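Local coordinates for kelch-like protein 7 (Homo sapiens, PDB 3II7), which serves as the substrate-specific adapter of a CUL3-RBX1 E3 ubiquitin ligase, this chain being the adapter's kelch-repeat domain, a six-bladed beta-propeller, at residues Gly195-Lys200 and Cys243-Ser248; Lys202-Gly207 and Asp216-Tyr221. All blocks are in the same frame, centred on the assembly; numbering follows the deposited sequence.

Contact 1 of 2, residues Gly195-Lys200 and Cys243-Ser248; sequences GLVFVK and CAAVGS. With EDO (1,2-ethanediol), chain F.
Cys-243 packs against Gly-195, its SG, in the modelled one of two conformers, 3.8 Å from Gly-195 CA; glycine suits the place, since with the sulfur in this position a CB would probably crowd it. Cys-243 O lies 3.2 Å from a water that can donate to it while accepting from Leu-196 N. At Ala-244 the backbone itself is the surface: Val-197 CG1, set beside its own backbone N (chi1 -61°), reaches to 3.9 Å from Ala-244 CA. Ala-245 turns its small CB toward strand 195-199, 3.6 Å from Val-199 CG2. Ala-245 N gives a nearly straight bond of 2.9 Å to O2 of a 1,2-ethanediol, whose O1 takes an equally straight one from Phe-198 N. Gly-247, with positive phi, begins the turn, and its carbonyl O comes 3.4 Å from Val-199 CG1; Ser-248 adds its CA to the same methyl.

The two strands run nearly parallel, 13° apart, with axes 6.4 Å from each other at closest, as innermost strands of adjacent propeller blades. Direct contact is by small apolar groups; in this crystal water and a diol, probably from the crystallisation liquor, also link the backbones, the diol marking two N-H groups that a small hydroxyl compound can satisfy.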
ATOM      1  N   GLY A 195      -5.989   2.064   3.387  1.00  3.83           N
ATOM      2  CA  GLY A 195      -4.665   1.960   3.956  1.00  5.38           C
ATOM      3  C   GLY A 195      -4.582   0.685   4.759  1.00  4.15           C
ATOM      4  O   GLY A 195      -5.593   0.197   5.279  1.00  4.30           O
ATOM      5  N   LEU A 196      -3.367   0.169   4.895  1.00  5.73           N
ATOM      6  CA  LEU A 196      -3.148  -1.097   5.628  1.00  4.57           C
ATOM      7  C   LEU A 196      -1.760  -1.017   6.188  1.00  4.91           C
ATOM      8  O   LEU A 196      -0.755  -1.041   5.429  1.00  6.13           O
ATOM      9  CB  LEU A 196      -3.322  -2.339   4.736  1.00  4.49           C
ATOM     10  CG  LEU A 196      -3.499  -3.642   5.535  1.00  4.81           C
ATOM     11  CD1 LEU A 196      -4.876  -3.622   6.313  1.00  6.30           C
ATOM     12  CD2 LEU A 196      -3.351  -4.889   4.645  1.00  4.64           C
ATOM     13  N   VAL A 197      -1.700  -0.864   7.515  1.00  3.00           N
ATOM     14  CA  VAL A 197      -0.447  -0.607   8.207  1.00  2.00           C
ATOM     15  C   VAL A 197      -0.336  -1.396   9.472  1.00  4.83           C
ATOM     16  O   VAL A 197      -1.308  -1.535  10.224  1.00  6.02           O
ATOM     17  CB  VAL A 197      -0.249   0.918   8.485  1.00  5.73           C
ATOM     18  CG1 VAL A 197      -0.198   1.702   7.168  1.00  6.81           C
ATOM     19  CG2 VAL A 197      -1.363   1.461   9.411  1.00  8.25           C
ATOM     20  N   PHE A 198       0.873  -1.873   9.735  1.00  6.00           N
ATOM     21  CA  PHE A 198       1.181  -2.654  10.945  1.00  5.14           C
ATOM     22  C   PHE A 198       1.810  -1.726  11.998  1.00  5.94           C
ATOM     23  O   PHE A 198       2.839  -1.073  11.730  1.00  6.86           O
ATOM     24  CB  PHE A 198       2.168  -3.751  10.589  1.00  3.63           C
ATOM     25  CG  PHE A 198       2.665  -4.549  11.766  1.00  4.41           C
ATOM     26  CD1 PHE A 198       1.776  -5.114  12.664  1.00  4.59           C
ATOM     27  CD2 PHE A 198       4.022  -4.758  11.949  1.00 10.91           C
ATOM     28  CE1 PHE A 198       2.226  -5.869  13.724  1.00  7.49           C
ATOM     29  CE2 PHE A 198       4.475  -5.514  13.005  1.00 10.67           C
ATOM     30  CZ  PHE A 198       3.575  -6.064  13.901  1.00  7.77           C
ATOM     31  N   VAL A 199       1.177  -1.661  13.173  1.00  5.40           N
ATOM     32  CA  VAL A 199       1.697  -0.898  14.294  1.00  6.47           C
ATOM     33  C   VAL A 199       1.637  -1.763  15.530  1.00  5.33           C
ATOM     34  O   VAL A 199       0.548  -2.075  16.031  1.00  6.80           O
ATOM     35  CB  VAL A 199       0.929   0.383  14.557  1.00  9.02           C
ATOM     36  CG1 VAL A 199       1.673   1.215  15.623  1.00 10.11           C
ATOM     37  CG2 VAL A 199       0.750   1.186  13.298  1.00  6.75           C
ATOM     38  N   LYS A 200       2.836  -2.149  15.999  1.00  5.24           N
ATOM     39  CA  LYS A 200       3.049  -2.886  17.271  1.00  5.89           C
ATOM     40  C   LYS A 200       2.580  -4.347  17.193  1.00  7.75           C
ATOM     41  O   LYS A 200       3.398  -5.268  17.121  1.00 12.90           O
ATOM     42  CB  LYS A 200       2.412  -2.170  18.472  1.00  7.16           C
ATOM     43  CG  LYS A 200       2.726  -2.823  19.826  1.00 11.41           C
ATOM     44  CD  LYS A 200       1.676  -2.488  20.884  1.00 15.26           C
ATOM     45  CE  LYS A 200       1.683  -1.026  21.276  1.00 15.84           C
ATOM     46  NZ  LYS A 200       0.532  -0.715  22.224  1.00  9.63           N
ATOM     47  N   CYS A 243      -1.644   6.044   3.033  1.00  5.62           N
ATOM     48  CA  CYS A 243      -1.411   5.956   4.475  0.50  6.75           C
ATOM     49  C   CYS A 243      -0.063   5.302   4.769  1.00  5.40           C
ATOM     50  O   CYS A 243       0.281   4.324   4.074  1.00  6.31           O
ATOM     51  CB  CYS A 243      -2.471   5.000   5.082  0.50  4.06           C
ATOM     52  SG  CYS A 243      -4.182   5.543   5.044  0.50 14.48           S
ATOM     53  N   ALA A 244       0.593   5.711   5.844  1.00  5.19           N
ATOM     54  CA  ALA A 244       1.772   5.018   6.339  1.00  4.60           C
ATOM     55  C   ALA A 244       1.954   5.293   7.816  1.00  5.38           C
ATOM     56  O   ALA A 244       1.617   6.368   8.285  1.00  6.64           O
ATOM     57  CB  ALA A 244       3.051   5.468   5.558  1.00  3.51           C
ATOM     58  N   ALA A 245       2.524   4.332   8.537  1.00  5.95           N
ATOM     59  CA  ALA A 245       2.771   4.490   9.947  1.00  4.32           C
ATOM     60  C   ALA A 245       4.252   4.615  10.240  1.00  2.85           C
ATOM     61  O   ALA A 245       5.094   3.896   9.641  1.00  6.30           O
ATOM     62  CB  ALA A 245       2.179   3.295  10.736  1.00  7.03           C
ATOM     63  N   VAL A 246       4.582   5.560  11.138  1.00  5.70           N
ATOM     64  CA  VAL A 246       5.923   5.697  11.675  1.00  4.37           C
ATOM     65  C   VAL A 246       5.762   5.771  13.187  1.00  6.23           C
ATOM     66  O   VAL A 246       5.037   6.651  13.712  1.00  6.82           O
ATOM     67  CB  VAL A 246       6.649   6.926  11.176  1.00  5.27           C
ATOM     68  CG1 VAL A 246       8.041   7.059  11.861  1.00  5.04           C
ATOM     69  CG2 VAL A 246       6.825   6.878   9.662  1.00  6.09           C
ATOM     70  N   GLY A 247       6.401   4.852  13.879  1.00  6.46           N
ATOM     71  CA  GLY A 247       6.234   4.758  15.310  1.00  8.11           C
ATOM     72  C   GLY A 247       4.786   4.429  15.628  1.00  7.88           C
ATOM     73  O   GLY A 247       4.181   3.495  15.017  1.00  9.34           O
ATOM     74  N   SER A 248       4.221   5.188  16.567  1.00  6.24           N
ATOM     75  CA  SER A 248       2.866   4.925  17.016  0.70  5.24           C
ATOM     76  C   SER A 248       1.827   5.756  16.235  1.00  4.96           C
ATOM     77  O   SER A 248       0.640   5.676  16.518  1.00  4.87           O
ATOM     78  CB  SER A 248       2.732   5.198  18.498  0.70  8.47           C
ATOM     79  OG  SER A 248       3.086   6.524  18.804  0.70 13.57           O
TER
HETATM   80  C1  EDO F 955       3.623  -0.157   8.710  1.00 18.80           C
HETATM   81  O1  EDO F 955       3.006  -1.191   7.882  1.00 12.77           O
HETATM   82  C2  EDO F 955       4.198   0.975   7.856  1.00 23.87           C
HETATM   83  O2  EDO F 955       3.181   1.807   7.262  1.00 12.07           O
HETATM   84  O   HOH W   1      -1.319   1.675   3.388  1.00 14.32           O

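Contact 2 of 2, residues Lys202-Gly207 and Asp216-Tyr221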
ATOM      1  N   LYS A 202      -0.866  -4.924  15.836  1.00  4.02           N
ATOM      2  CA  LYS A 202      -2.164  -4.699  15.218  0.50  4.31           C
ATOM      3  C   LYS A 202      -1.982  -4.236  13.788  1.00  2.00           C
ATOM      4  O   LYS A 202      -1.034  -3.532  13.479  1.00  4.75           O
ATOM      5  CB  LYS A 202      -2.946  -3.631  15.986  0.50  7.09           C
ATOM      6  CG  LYS A 202      -3.404  -4.037  17.360  0.50 11.45           C
ATOM      7  CD  LYS A 202      -3.884  -2.815  18.164  0.50 12.89           C
ATOM      8  CE  LYS A 202      -3.872  -3.101  19.658  0.50 13.18           C
ATOM      9  NZ  LYS A 202      -4.492  -2.004  20.468  0.50  7.21           N
ATOM     10  N   ILE A 203      -2.922  -4.631  12.924  1.00  3.40           N
ATOM     11  CA  ILE A 203      -2.924  -4.175  11.542  1.00  2.00           C
ATOM     12  C   ILE A 203      -4.171  -3.313  11.306  1.00  3.88           C
ATOM     13  O   ILE A 203      -5.320  -3.817  11.352  1.00  5.21           O
ATOM     14  CB  ILE A 203      -2.904  -5.351  10.548  1.00  3.26           C
ATOM     15  CG1 ILE A 203      -1.616  -6.191  10.729  1.00  5.63           C
ATOM     16  CG2 ILE A 203      -3.019  -4.835   9.128  1.00  6.87           C
ATOM     17  CD1 ILE A 203      -1.581  -7.504   9.873  1.00  6.97           C
ATOM     18  N   PHE A 204      -3.960  -2.014  11.043  1.00  4.35           N
ATOM     19  CA  PHE A 204      -5.037  -1.071  10.862  1.00  2.29           C
ATOM     20  C   PHE A 204      -5.427  -0.991   9.393  1.00  3.39           C
ATOM     21  O   PHE A 204      -4.568  -0.784   8.534  1.00  4.28           O
ATOM     22  CB  PHE A 204      -4.623   0.331  11.384  1.00  4.91           C
ATOM     23  CG  PHE A 204      -4.523   0.415  12.874  1.00  2.56           C
ATOM     24  CD1 PHE A 204      -5.593   0.888  13.629  1.00  2.02           C
ATOM     25  CD2 PHE A 204      -3.354   0.038  13.537  1.00  6.18           C
ATOM     26  CE1 PHE A 204      -5.504   0.981  14.970  1.00  4.21           C
ATOM     27  CE2 PHE A 204      -3.279   0.106  14.894  1.00  7.26           C
ATOM     28  CZ  PHE A 204      -4.359   0.601  15.612  1.00  3.68           C
ATOM     29  N   ALA A 205      -6.722  -1.166   9.123  1.00  2.99           N
ATOM     30  CA  ALA A 205      -7.296  -0.927   7.845  1.00  2.00           C
ATOM     31  C   ALA A 205      -8.000   0.422   7.919  1.00  2.07           C
ATOM     32  O   ALA A 205      -8.924   0.606   8.734  1.00  3.68           O
ATOM     33  CB  ALA A 205      -8.275  -2.041   7.477  1.00  2.55           C
ATOM     34  N   VAL A 206      -7.602   1.345   7.032  1.00  3.31           N
ATOM     35  CA  VAL A 206      -7.965   2.748   7.152  1.00  3.83           C
ATOM     36  C   VAL A 206      -8.756   3.176   5.931  1.00  2.92           C
ATOM     37  O   VAL A 206      -8.244   3.199   4.816  1.00  3.52           O
ATOM     38  CB  VAL A 206      -6.702   3.651   7.301  1.00  4.17           C
ATOM     39  CG1 VAL A 206      -7.106   5.122   7.484  1.00  5.45           C
ATOM     40  CG2 VAL A 206      -5.788   3.152   8.440  1.00  5.79           C
ATOM     41  N   GLY A 207     -10.026   3.464   6.145  1.00  2.37           N
ATOM     42  CA  GLY A 207     -10.842   4.027   5.096  1.00  3.52           C
ATOM     43  C   GLY A 207     -10.979   3.136   3.893  1.00  4.59           C
ATOM     44  O   GLY A 207     -11.194   1.919   4.020  1.00  4.35           O
ATOM     45  N   ASP A 216     -15.132   6.548   6.077  1.00  3.49           N
ATOM     46  CA  ASP A 216     -14.324   7.278   7.035  1.00  3.41           C
ATOM     47  C   ASP A 216     -13.835   6.379   8.136  1.00  5.21           C
ATOM     48  O   ASP A 216     -12.963   6.782   8.888  1.00  6.39           O
ATOM     49  CB  ASP A 216     -15.051   8.517   7.607  1.00  3.31           C
ATOM     50  CG  ASP A 216     -16.303   8.173   8.409  1.00 12.80           C
ATOM     51  OD1 ASP A 216     -16.848   7.066   8.289  1.00 13.85           O
ATOM     52  OD2 ASP A 216     -16.748   9.039   9.167  1.00 12.70           O
ATOM     53  N   ASN A 217     -14.359   5.160   8.217  1.00  5.21           N
ATOM     54  CA  ASN A 217     -14.093   4.355   9.392  1.00  6.40           C
ATOM     55  C   ASN A 217     -12.800   3.546   9.304  1.00  4.23           C
ATOM     56  O   ASN A 217     -12.142   3.414   8.229  1.00  3.40           O
ATOM     57  CB  ASN A 217     -15.326   3.548   9.840  1.00  6.30           C
ATOM     58  CG  ASN A 217     -15.757   2.476   8.856  1.00  4.35           C
ATOM     59  OD1 ASN A 217     -14.965   1.900   8.138  1.00  5.52           O
ATOM     60  ND2 ASN A 217     -17.060   2.171   8.881  1.00  8.14           N
ATOM     61  N   VAL A 218     -12.410   3.044  10.453  1.00  2.45           N
ATOM     62  CA  VAL A 218     -11.095   2.500  10.683  1.00  3.77           C
ATOM     63  C   VAL A 218     -11.226   1.318  11.607  1.00  5.27           C
ATOM     64  O   VAL A 218     -11.945   1.371  12.597  1.00  4.81           O
ATOM     65  CB  VAL A 218     -10.148   3.563  11.319  1.00  2.41           C
ATOM     66  CG1 VAL A 218      -8.719   2.974  11.596  1.00  2.99           C
ATOM     67  CG2 VAL A 218     -10.068   4.824  10.419  1.00  4.17           C
ATOM     68  N   GLU A 219     -10.534   0.248  11.293  1.00  2.58           N
ATOM     69  CA  GLU A 219     -10.563  -0.928  12.145  1.00  2.68           C
ATOM     70  C   GLU A 219      -9.187  -1.533  12.219  1.00  2.12           C
ATOM     71  O   GLU A 219      -8.328  -1.256  11.371  1.00  4.29           O
ATOM     72  CB  GLU A 219     -11.582  -1.955  11.631  1.00  4.86           C
ATOM     73  CG  GLU A 219     -11.331  -2.483  10.192  1.00  4.01           C
ATOM     74  CD  GLU A 219     -12.423  -3.417   9.749  1.00  6.28           C
ATOM     75  OE1 GLU A 219     -12.526  -4.521  10.334  1.00  5.68           O
ATOM     76  OE2 GLU A 219     -13.223  -3.052   8.842  1.00  7.27           O
ATOM     77  N   TYR A 220      -8.954  -2.382  13.210  1.00  3.63           N
ATOM     78  CA  TYR A 220      -7.677  -3.098  13.266  1.00  3.93           C
ATOM     79  C   TYR A 220      -7.870  -4.583  13.491  1.00  3.08           C
ATOM     80  O   TYR A 220      -8.873  -5.026  14.067  1.00  5.00           O
ATOM     81  CB  TYR A 220      -6.729  -2.546  14.330  1.00  5.10           C
ATOM     82  CG  TYR A 220      -7.132  -2.832  15.742  1.00  2.80           C
ATOM     83  CD1 TYR A 220      -6.740  -3.992  16.373  1.00  4.81           C
ATOM     84  CD2 TYR A 220      -7.885  -1.933  16.450  1.00  8.86           C
ATOM     85  CE1 TYR A 220      -7.110  -4.257  17.673  1.00  9.96           C
ATOM     86  CE2 TYR A 220      -8.269  -2.193  17.751  1.00  9.25           C
ATOM     87  CZ  TYR A 220      -7.866  -3.342  18.356  1.00  7.63           C
ATOM     88  OH  TYR A 220      -8.231  -3.582  19.659  1.00 11.78           O
ATOM     89  N   TYR A 221      -6.879  -5.328  13.021  1.00  3.97           N
ATOM     90  CA  TYR A 221      -6.807  -6.762  13.201  1.00  2.06           C
ATOM     91  C   TYR A 221      -5.915  -7.055  14.381  1.00  2.96           C
ATOM     92  O   TYR A 221      -4.734  -6.695  14.381  1.00  3.77           O
ATOM     93  CB  TYR A 221      -6.231  -7.421  11.962  1.00  4.21           C
ATOM     94  CG  TYR A 221      -6.158  -8.937  12.071  1.00  5.58           C
ATOM     95  CD1 TYR A 221      -7.316  -9.693  12.195  1.00  6.61           C
ATOM     96  CD2 TYR A 221      -4.924  -9.590  12.066  1.00  3.58           C
ATOM     97  CE1 TYR A 221      -7.264 -11.053  12.308  1.00  5.12           C
ATOM     98  CE2 TYR A 221      -4.846 -10.977  12.171  1.00  3.23           C
ATOM     99  CZ  TYR A 221      -6.003 -11.703  12.313  1.00  3.44           C
ATOM    100  OH  TYR A 221      -5.922 -13.068  12.413  1.00  4.94           O
TER
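Lys-202 lays its extended chain across one face of the Tyr-220 ring. In the modelled one of its two conformers, CD sits 3.8 Å from the centroid of the Tyr-220 ring, a CH-pi contact, and NZ reaches on to an off-centre cation-pi distance of 4.7 Å from that centroid. A long aliphatic chain ending in a charge thus suits an aromatic neighbour twice over. Tyr-220 CG stands between its own backbone N and carbonyl carbon (chi1 71°), and the CB beneath it covers a face of Phe-204, 3.8 Å from that ring's centroid. The two side chains lie side by side, pointing the same way, with their ring planes oblique at 46°. An alanine in place of Tyr-220 would keep this CB but would probably leave the Lys-202 chain without its platform and free to turn, and open a gap beside Phe-204 CE1.

On the face that carries Phe-204 and Tyr-220, the branches of Val-218 divide the work: CG1 meets the edge of the Phe-204 ring, 4.3 Å from Phe-204 CD1, and CG2 lies 4.2 Å from Val-206 CG1.

The antiparallel backbone ladder fixes this register. Ile-203 and Tyr-221 exchange two bonds, the shorter 2.7 Å from Tyr-221 N to Ile-203 O, and Ala-205 and Glu-219 exchange two more. Gly-207 N adds a bond of 3.0 Å to Asn-217 O, from a backbone of positive phi (61°) that glycine adopts easily.

Farther out, the buried carboxylate of Glu-219 accepts from Ile-188 N and Glu-189 N and pairs with Arg-191, which also holds Asn-217 OD1, while Tyr-221 OH bonds Asn-226. Strands 202-206 and 218-222 form the middle of a four-stranded blade, flanked by strand 195-199 beside the former and 227-230 beside the latter.

In the fold
Strand 195-199 belongs to contact 1 and is also the sheet neighbour of strand 202-206 in contact 2, so the two contacts, with centres about 10 Å apart, meet in one blade. Probable hydrogen bonds join them, Val-197 O to Phe-204 N at 2.8 Å and Gly-195 N to Val-206 O at 2.9 Å, and Leu-196 CD1 packs 3.6 Å from Ile-203 CG2. Contact 2 is made within the blade, by backbone pairing; contact 1 leads from it to the next blade, whose innermost strand 242-246 follows some 40 residues on. The ethanediol lies in that junction between blades. Together they give both directions of a propeller: outward through a sheet, and around the ring.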